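Long-range contacts in precorrin-3 methylase (Rhodobacter capsulatus, PDB 3NUT), which probably transfers a methyl group from S-adenosyl-L-methionine to a corrin precursor on the pathway to adenosylcobalamin, and binds S-adenosyl-L-homocysteine here: residues W10-G15 with R114-I119; A14-G19 with V82-G87. All coordinates share one frame; numbering follows the deposited sequence.

Contact 1. Residues W10-G15 with R114-I119; sequences WVTVAG and RILPGI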
ATOM      1  N   TRP A  10       1.407  13.132 -23.445  1.00 30.40           N
ATOM      2  CA  TRP A  10       0.663  12.484 -22.396  1.00 28.80           C
ATOM      3  C   TRP A  10       0.937  13.065 -21.020  1.00 28.53           C
ATOM      4  O   TRP A  10       1.747  13.955 -20.864  1.00 28.37           O
ATOM      5  CB  TRP A  10       0.951  10.991 -22.400  1.00 28.89           C
ATOM      6  CG  TRP A  10       2.383  10.557 -22.636  1.00 28.28           C
ATOM      7  CD1 TRP A  10       2.869   9.925 -23.745  1.00 27.95           C
ATOM      8  CD2 TRP A  10       3.482  10.649 -21.718  1.00 28.07           C
ATOM      9  NE1 TRP A  10       4.198   9.625 -23.583  1.00 27.47           N
ATOM     10  CE2 TRP A  10       4.603  10.041 -22.344  1.00 28.52           C
ATOM     11  CE3 TRP A  10       3.630  11.172 -20.426  1.00 27.02           C
ATOM     12  CZ2 TRP A  10       5.877   9.957 -21.726  1.00 28.84           C
ATOM     13  CZ3 TRP A  10       4.891  11.099 -19.810  1.00 28.63           C
ATOM     14  CH2 TRP A  10       6.006  10.503 -20.473  1.00 29.29           C
ATOM     15  N   VAL A  11       0.254  12.542 -20.013  1.00 28.24           N
ATOM     16  CA  VAL A  11       0.477  12.979 -18.645  1.00 27.07           C
ATOM     17  C   VAL A  11       0.668  11.689 -17.868  1.00 27.20           C
ATOM     18  O   VAL A  11      -0.194  10.809 -17.876  1.00 27.26           O
ATOM     19  CB  VAL A  11      -0.749  13.763 -18.065  1.00 26.93           C
ATOM     20  CG1 VAL A  11      -0.573  14.080 -16.601  1.00 24.37           C
ATOM     21  CG2 VAL A  11      -1.038  15.044 -18.860  1.00 26.36           C
ATOM     22  N   THR A  12       1.792  11.574 -17.192  1.00 26.42           N
ATOM     23  CA  THR A  12       1.999  10.448 -16.328  1.00 26.48           C
ATOM     24  C   THR A  12       2.025  11.002 -14.914  1.00 26.35           C
ATOM     25  O   THR A  12       2.680  12.009 -14.637  1.00 27.57           O
ATOM     26  CB  THR A  12       3.346   9.748 -16.665  1.00 26.81           C
ATOM     27  OG1 THR A  12       3.238   9.083 -17.930  1.00 27.60           O
ATOM     28  CG2 THR A  12       3.718   8.706 -15.574  1.00 27.13           C
ATOM     29  N   VAL A  13       1.315  10.368 -14.003  1.00 25.79           N
ATOM     30  CA  VAL A  13       1.471  10.713 -12.608  1.00 24.62           C
ATOM     31  C   VAL A  13       2.313   9.595 -12.010  1.00 23.84           C
ATOM     32  O   VAL A  13       1.925   8.447 -12.086  1.00 24.51           O
ATOM     33  CB  VAL A  13       0.115  10.859 -11.906  1.00 24.83           C
ATOM     34  CG1 VAL A  13       0.317  11.378 -10.473  1.00 24.42           C
ATOM     35  CG2 VAL A  13      -0.730  11.825 -12.675  1.00 22.32           C
ATOM     36  N   ALA A  14       3.472   9.934 -11.454  1.00 22.90           N
ATOM     37  CA  ALA A  14       4.460   8.949 -11.051  1.00 22.23           C
ATOM     38  C   ALA A  14       4.856   9.040  -9.579  1.00 22.63           C
ATOM     39  O   ALA A  14       5.262  10.116  -9.109  1.00 23.29           O
ATOM     40  CB  ALA A  14       5.712   9.119 -11.924  1.00 22.14           C
ATOM     41  N   GLY A  15       4.807   7.910  -8.864  1.00 21.58           N
ATOM     42  CA  GLY A  15       5.245   7.879  -7.476  1.00 20.82           C
ATOM     43  C   GLY A  15       6.750   7.690  -7.276  1.00 20.47           C
ATOM     44  O   GLY A  15       7.366   6.806  -7.857  1.00 19.50           O
ATOM     45  N   ARG A 114      -1.325   7.978 -17.770  1.00 26.10           N
ATOM     46  CA  ARG A 114      -0.706   6.795 -17.188  1.00 25.30           C
ATOM     47  C   ARG A 114      -0.436   7.099 -15.725  1.00 23.97           C
ATOM     48  O   ARG A 114       0.104   8.164 -15.406  1.00 24.06           O
ATOM     49  CB  ARG A 114       0.622   6.532 -17.886  1.00 26.20           C
ATOM     50  CG  ARG A 114       0.523   6.213 -19.388  1.00 29.67           C
ATOM     51  CD  ARG A 114       1.824   6.570 -20.102  1.00 34.44           C
ATOM     52  NE  ARG A 114       1.796   6.205 -21.520  1.00 36.97           N
ATOM     53  CZ  ARG A 114       2.835   6.246 -22.354  1.00 36.48           C
ATOM     54  NH1 ARG A 114       4.028   6.635 -21.941  1.00 36.72           N
ATOM     55  NH2 ARG A 114       2.671   5.884 -23.623  1.00 39.44           N
ATOM     56  N   ILE A 115      -0.811   6.181 -14.836  1.00 23.03           N
ATOM     57  CA  ILE A 115      -0.606   6.327 -13.402  1.00 20.92           C
ATOM     58  C   ILE A 115       0.370   5.226 -12.965  1.00 22.05           C
ATOM     59  O   ILE A 115       0.073   4.039 -13.115  1.00 21.44           O
ATOM     60  CB  ILE A 115      -1.946   6.171 -12.629  1.00 21.76           C
ATOM     61  CG1 ILE A 115      -3.029   7.095 -13.228  1.00 17.28           C
ATOM     62  CG2 ILE A 115      -1.755   6.441 -11.067  1.00 17.73           C
ATOM     63  CD1 ILE A 115      -2.820   8.604 -12.905  1.00 13.80           C
ATOM     64  N   LEU A 116       1.536   5.635 -12.442  1.00 21.78           N
ATOM     65  CA  LEU A 116       2.636   4.720 -12.138  1.00 21.52           C
ATOM     66  C   LEU A 116       2.839   4.614 -10.625  1.00 21.59           C
ATOM     67  O   LEU A 116       3.180   5.605  -9.980  1.00 21.31           O
ATOM     68  CB  LEU A 116       3.924   5.213 -12.825  1.00 20.97           C
ATOM     69  CG  LEU A 116       3.769   5.446 -14.344  1.00 19.83           C
ATOM     70  CD1 LEU A 116       5.155   5.766 -14.928  1.00 18.47           C
ATOM     71  CD2 LEU A 116       3.160   4.197 -15.039  1.00 17.15           C
ATOM     72  N   PRO A 117       2.607   3.427 -10.062  1.00 21.72           N
ATOM     73  CA  PRO A 117       2.608   3.242  -8.615  1.00 22.34           C
ATOM     74  C   PRO A 117       3.982   3.446  -7.992  1.00 22.57           C
ATOM     75  O   PRO A 117       4.979   3.449  -8.708  1.00 23.06           O
ATOM     76  CB  PRO A 117       2.139   1.776  -8.424  1.00 22.42           C
ATOM     77  CG  PRO A 117       2.259   1.111  -9.771  1.00 22.59           C
ATOM     78  CD  PRO A 117       2.098   2.245 -10.784  1.00 22.30           C
ATOM     79  N   GLY A 118       4.035   3.590  -6.662  1.00 23.04           N
ATOM     80  CA  GLY A 118       5.326   3.598  -5.897  1.00 21.56           C
ATOM     81  C   GLY A 118       5.160   3.027  -4.484  1.00 22.75           C
ATOM     82  O   GLY A 118       4.035   2.669  -4.058  1.00 21.58           O
ATOM     83  N   ILE A 119       6.271   2.885  -3.762  1.00 22.73           N
ATOM     84  CA  ILE A 119       6.227   2.400  -2.374  1.00 23.89           C
ATOM     85  C   ILE A 119       5.556   3.464  -1.524  1.00 24.03           C
ATOM     86  O   ILE A 119       6.034   4.594  -1.496  1.00 23.84           O
ATOM     87  CB  ILE A 119       7.679   2.139  -1.836  1.00 23.48           C
ATOM     88  CG1 ILE A 119       8.432   1.081  -2.679  1.00 24.77           C
ATOM     89  CG2 ILE A 119       7.679   1.767  -0.355  1.00 24.76           C
ATOM     90  CD1 ILE A 119       7.741  -0.324  -2.825  1.00 25.21           C
TER
HETATM   91  O   HOH W   1       4.870   7.267 -19.162  1.00 30.18           O
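The guanidinium of Arg-114 lies over one face of the Trp-10 indole, with its CZ 4.0 Å from the centroid of the five-membered ring and the two planes tilted by 29°. This is a cation-pi stack in which NH1 comes closest, 3.4 Å from NE1 of Trp-10; both are donors, so no hydrogen bond joins them, and the contact is one of the charge over the pi face. Water 1 sits over the same indole face toward its rim and in plane at the guanidinium edge, where it accepts from NH1 of Arg-114 and also pairs with OG1 of Thr-12 at 2.7 Å. The extended Arg-114 chain runs back toward the N-terminal end of strand 10-15, which brings its guanidinium over Trp-10, and a salt bridge from NE to Glu-112 probably fixes the rotation of the group. An alanine in place of Trp-10 would remove the indole face and probably leave the Arg-114 guanidinium less well ordered. Further along, CG2 of Thr-12, anti to its backbone N, presses on CD1 of Leu-116 at 3.3 Å, a tight fit. Beneath these side chains the axes of the two parallel strand segments approach to 4.7 Å, and a ladder of four backbone bonds joins them, the straightest from Leu-116 N to Val-13 O at 174°. On the opposite face of the sheet, CD1 of Ile-115 folds against CB of Val-13. Helix 94-104 packs on that face through Leu-98 and Phe-99, helix 26-34 meets Leu-116 from the other, and strand 80-85 flanks 10-15 on the side away from 113-116.

Contact 2. Residues A14-G19 with V82-G87; sequences AGLGPG and VVVSSG. With SAH (S-adenosyl-L-homocysteine), chain E.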
ATOM      1  N   ALA A  14       3.472   9.934 -11.454  1.00 22.90           N
ATOM      2  CA  ALA A  14       4.460   8.949 -11.051  1.00 22.23           C
ATOM      3  C   ALA A  14       4.856   9.040  -9.579  1.00 22.63           C
ATOM      4  O   ALA A  14       5.262  10.116  -9.109  1.00 23.29           O
ATOM      5  CB  ALA A  14       5.712   9.119 -11.924  1.00 22.14           C
ATOM      6  N   GLY A  15       4.807   7.910  -8.864  1.00 21.58           N
ATOM      7  CA  GLY A  15       5.245   7.879  -7.476  1.00 20.82           C
ATOM      8  C   GLY A  15       6.750   7.690  -7.276  1.00 20.47           C
ATOM      9  O   GLY A  15       7.366   6.806  -7.857  1.00 19.50           O
ATOM     10  N   LEU A  16       7.348   8.527  -6.451  1.00 20.22           N
ATOM     11  CA  LEU A  16       8.784   8.465  -6.233  1.00 21.50           C
ATOM     12  C   LEU A  16       9.179   7.642  -5.023  1.00 22.85           C
ATOM     13  O   LEU A  16      10.380   7.626  -4.667  1.00 24.88           O
ATOM     14  CB  LEU A  16       9.350   9.893  -6.072  1.00 22.04           C
ATOM     15  CG  LEU A  16       9.216  10.849  -7.262  1.00 19.22           C
ATOM     16  CD1 LEU A  16       9.843  12.177  -6.957  1.00 23.58           C
ATOM     17  CD2 LEU A  16       9.911  10.302  -8.512  1.00 14.93           C
ATOM     18  N   GLY A  17       8.228   6.961  -4.377  1.00 23.21           N
ATOM     19  CA  GLY A  17       8.525   6.270  -3.104  1.00 24.19           C
ATOM     20  C   GLY A  17       8.789   7.212  -1.912  1.00 25.02           C
ATOM     21  O   GLY A  17       8.653   8.440  -2.022  1.00 23.26           O
ATOM     22  N   PRO A  18       9.168   6.639  -0.750  1.00 26.49           N
ATOM     23  CA  PRO A  18       9.257   7.464   0.442  1.00 27.61           C
ATOM     24  C   PRO A  18      10.550   8.251   0.602  1.00 28.53           C
ATOM     25  O   PRO A  18      10.707   8.949   1.596  1.00 29.17           O
ATOM     26  CB  PRO A  18       9.062   6.459   1.583  1.00 28.04           C
ATOM     27  CG  PRO A  18       9.562   5.162   1.016  1.00 28.20           C
ATOM     28  CD  PRO A  18       9.461   5.221  -0.472  1.00 26.53           C
ATOM     29  N   GLY A  19      11.468   8.162  -0.353  1.00 29.25           N
ATOM     30  CA  GLY A  19      12.692   8.962  -0.264  1.00 28.76           C
ATOM     31  C   GLY A  19      13.902   8.304  -0.872  1.00 29.14           C
ATOM     32  O   GLY A  19      14.527   8.880  -1.775  1.00 28.20           O
ATOM     33  N   VAL A  82       5.351  14.405 -16.891  1.00 24.62           N
ATOM     34  CA  VAL A  82       5.331  13.559 -15.711  1.00 23.55           C
ATOM     35  C   VAL A  82       5.000  14.437 -14.517  1.00 24.24           C
ATOM     36  O   VAL A  82       5.708  15.393 -14.225  1.00 22.54           O
ATOM     37  CB  VAL A  82       6.701  12.859 -15.441  1.00 24.09           C
ATOM     38  CG1 VAL A  82       6.644  12.048 -14.123  1.00 21.67           C
ATOM     39  CG2 VAL A  82       7.110  11.946 -16.634  1.00 23.41           C
ATOM     40  N   VAL A  83       3.925  14.107 -13.819  1.00 24.69           N
ATOM     41  CA  VAL A  83       3.578  14.836 -12.613  1.00 25.17           C
ATOM     42  C   VAL A  83       4.050  13.928 -11.486  1.00 25.75           C
ATOM     43  O   VAL A  83       3.713  12.734 -11.445  1.00 25.24           O
ATOM     44  CB  VAL A  83       2.050  15.091 -12.509  1.00 25.64           C
ATOM     45  CG1 VAL A  83       1.693  15.687 -11.147  1.00 25.80           C
ATOM     46  CG2 VAL A  83       1.551  15.966 -13.670  1.00 24.55           C
ATOM     47  N   VAL A  84       4.843  14.462 -10.570  1.00 25.63           N
ATOM     48  CA  VAL A  84       5.427  13.593  -9.551  1.00 25.76           C
ATOM     49  C   VAL A  84       4.769  13.720  -8.161  1.00 26.49           C
ATOM     50  O   VAL A  84       4.404  14.814  -7.735  1.00 25.81           O
ATOM     51  CB  VAL A  84       6.970  13.747  -9.491  1.00 26.21           C
ATOM     52  CG1 VAL A  84       7.608  13.105 -10.737  1.00 25.13           C
ATOM     53  CG2 VAL A  84       7.391  15.247  -9.388  1.00 24.94           C
ATOM     54  N   SER A  85       4.630  12.582  -7.474  1.00 26.53           N
ATOM     55  CA  SER A  85       4.230  12.534  -6.071  1.00 27.20           C
ATOM     56  C   SER A  85       5.178  11.677  -5.283  1.00 27.00           C
ATOM     57  O   SER A  85       5.677  10.673  -5.783  1.00 27.54           O
ATOM     58  CB  SER A  85       2.861  11.888  -5.940  1.00 26.64           C
ATOM     59  OG  SER A  85       1.870  12.853  -6.220  1.00 32.29           O
ATOM     60  N   SER A  86       5.365  12.002  -4.019  1.00 27.01           N
ATOM     61  CA  SER A  86       6.104  11.086  -3.151  1.00 27.16           C
ATOM     62  C   SER A  86       5.240   9.834  -2.982  1.00 26.39           C
ATOM     63  O   SER A  86       4.027   9.880  -3.235  1.00 25.87           O
ATOM     64  CB  SER A  86       6.445  11.742  -1.797  1.00 26.41           C
ATOM     65  OG  SER A  86       5.254  11.967  -1.074  1.00 27.08           O
ATOM     66  N   GLY A  87       5.860   8.731  -2.577  1.00 25.86           N
ATOM     67  CA  GLY A  87       5.124   7.511  -2.280  1.00 25.83           C
ATOM     68  C   GLY A  87       4.448   6.957  -3.520  1.00 26.53           C
ATOM     69  O   GLY A  87       5.070   6.872  -4.596  1.00 26.33           O
TER
HETATM   70  N   SAH E1501       1.457   9.671  -1.800  1.00 37.11           N
HETATM   71  CA  SAH E1501       2.126   9.639  -0.464  1.00 37.66           C
HETATM   72  CB  SAH E1501       1.223  10.254   0.617  1.00 38.01           C
HETATM   73  CG  SAH E1501       1.177  11.778   0.506  1.00 41.03           C
HETATM   74  SD  SAH E1501       0.656  12.579   2.005  1.00 46.62           S
HETATM   75  C   SAH E1501       2.369   8.202  -0.182  1.00 37.20           C
HETATM   76  O   SAH E1501       1.798   7.434  -0.945  1.00 37.07           O
HETATM   77  OXT SAH E1501       3.084   7.759   0.739  1.00 36.04           O
HETATM   78  C5' SAH E1501       2.209  12.933   2.798  1.00 45.29           C
HETATM   79  C4' SAH E1501       2.309  12.232   4.169  1.00 44.43           C
HETATM   80  O4' SAH E1501       2.771  10.889   3.978  1.00 43.89           O
HETATM   81  C3' SAH E1501       3.280  12.846   5.189  1.00 43.67           C
HETATM   82  O3' SAH E1501       2.685  13.816   6.062  1.00 46.00           O
HETATM   83  C2' SAH E1501       3.710  11.653   6.015  1.00 42.87           C
HETATM   84  O2' SAH E1501       2.719  11.298   7.002  1.00 41.92           O
HETATM   85  C1' SAH E1501       3.726  10.536   4.990  1.00 41.15           C
HETATM   86  N9  SAH E1501       5.079  10.333   4.420  1.00 38.13           N
HETATM   87  C8  SAH E1501       5.474  10.573   3.154  1.00 37.86           C
HETATM   88  N7  SAH E1501       6.794  10.243   3.002  1.00 38.37           N
HETATM   89  C5  SAH E1501       7.262   9.779   4.187  1.00 35.89           C
HETATM   90  C6  SAH E1501       8.549   9.251   4.737  1.00 38.11           C
HETATM   91  N6  SAH E1501       9.669   9.146   3.977  1.00 38.31           N
HETATM   92  N1  SAH E1501       8.593   8.880   6.041  1.00 36.38           N
HETATM   93  C2  SAH E1501       7.502   8.974   6.831  1.00 36.43           C
HETATM   94  N3  SAH E1501       6.309   9.442   6.394  1.00 36.76           N
HETATM   95  C4  SAH E1501       6.126   9.853   5.113  1.00 36.77           C
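S-adenosyl-L-homocysteine is held in part by backbone carbonyls in the loops that follow two parallel strands, an arrangement that belongs to the N-terminal half of the tetrapyrrole methylase fold. The carbonyl O of Pro-18 takes a hydrogen bond from the adenine amino group N6 at 2.6 Å, bent to 131° at the hydrogen, while CB of the same proline lies close by. At the other end of the ligand, Ser-86 O receives the amino N of the homocysteine part at 3.0 Å. CA of Gly-87 lies 3.5 Å from the carboxylate carbon C of the ligand; a CB there would collide with that carbon, and the positive phi of 64° also suits glycine. Asp-88 O, Ala-121 N, Asn-170 OD1, Val-203 N and Thr-227 O are among the ligand's other hydrogen-bond partners.

What positions these groups is a second shell of main-chain bonds. Leu-16 and Gly-17 both face Gly-87 in a classic beta bulge: Gly-17 N donates to Gly-87 O on a lone pair, and Gly-87 N returns a bond to Gly-17 O from well above that carbonyl plane. Gly-15 leaves room for the carbonyl of Gly-87, into whose O a CB would run. Farther back the strands are in parallel register, with Ala-14 N bonded to Val-83 O, Ser-85 N to Ala-14 O and Leu-16 N to Ser-85 O.

Helix 26-34 lies over the apolar side of this pairing, where Leu-32 touches Leu-16, Val-82 and Val-84. There the CB of Ala-14 meets CG1 of Val-82 at 3.8 Å, and CD1 of Leu-16, its CG anti to the carbonyl carbon, crosses obliquely to reach CB of Val-84 at 4.1 Å.

In the fold
Contacts 1 and 2 both use strand 10-15, pairing its two edges with different neighbours, and share Ala-14 and Gly-15; their centres are about 8 Å apart. Along the chain the shared strand comes first, then 80-85, then 113-116, yet in the five-stranded parallel sheet 10-15 lies between the other two, so late strands are added on both sides of an early one. Thr-12 O probably accepts a hydrogen bond from Val-83 N, carrying the ladder from one contact into the next. Both pairings run toward the bound S-adenosyl-L-homocysteine: contact 2 reaches the ligand itself, while contact 1 leads toward Asp-88 and Thr-120, two further binding residues, and brings Ile-119 against Pro-18.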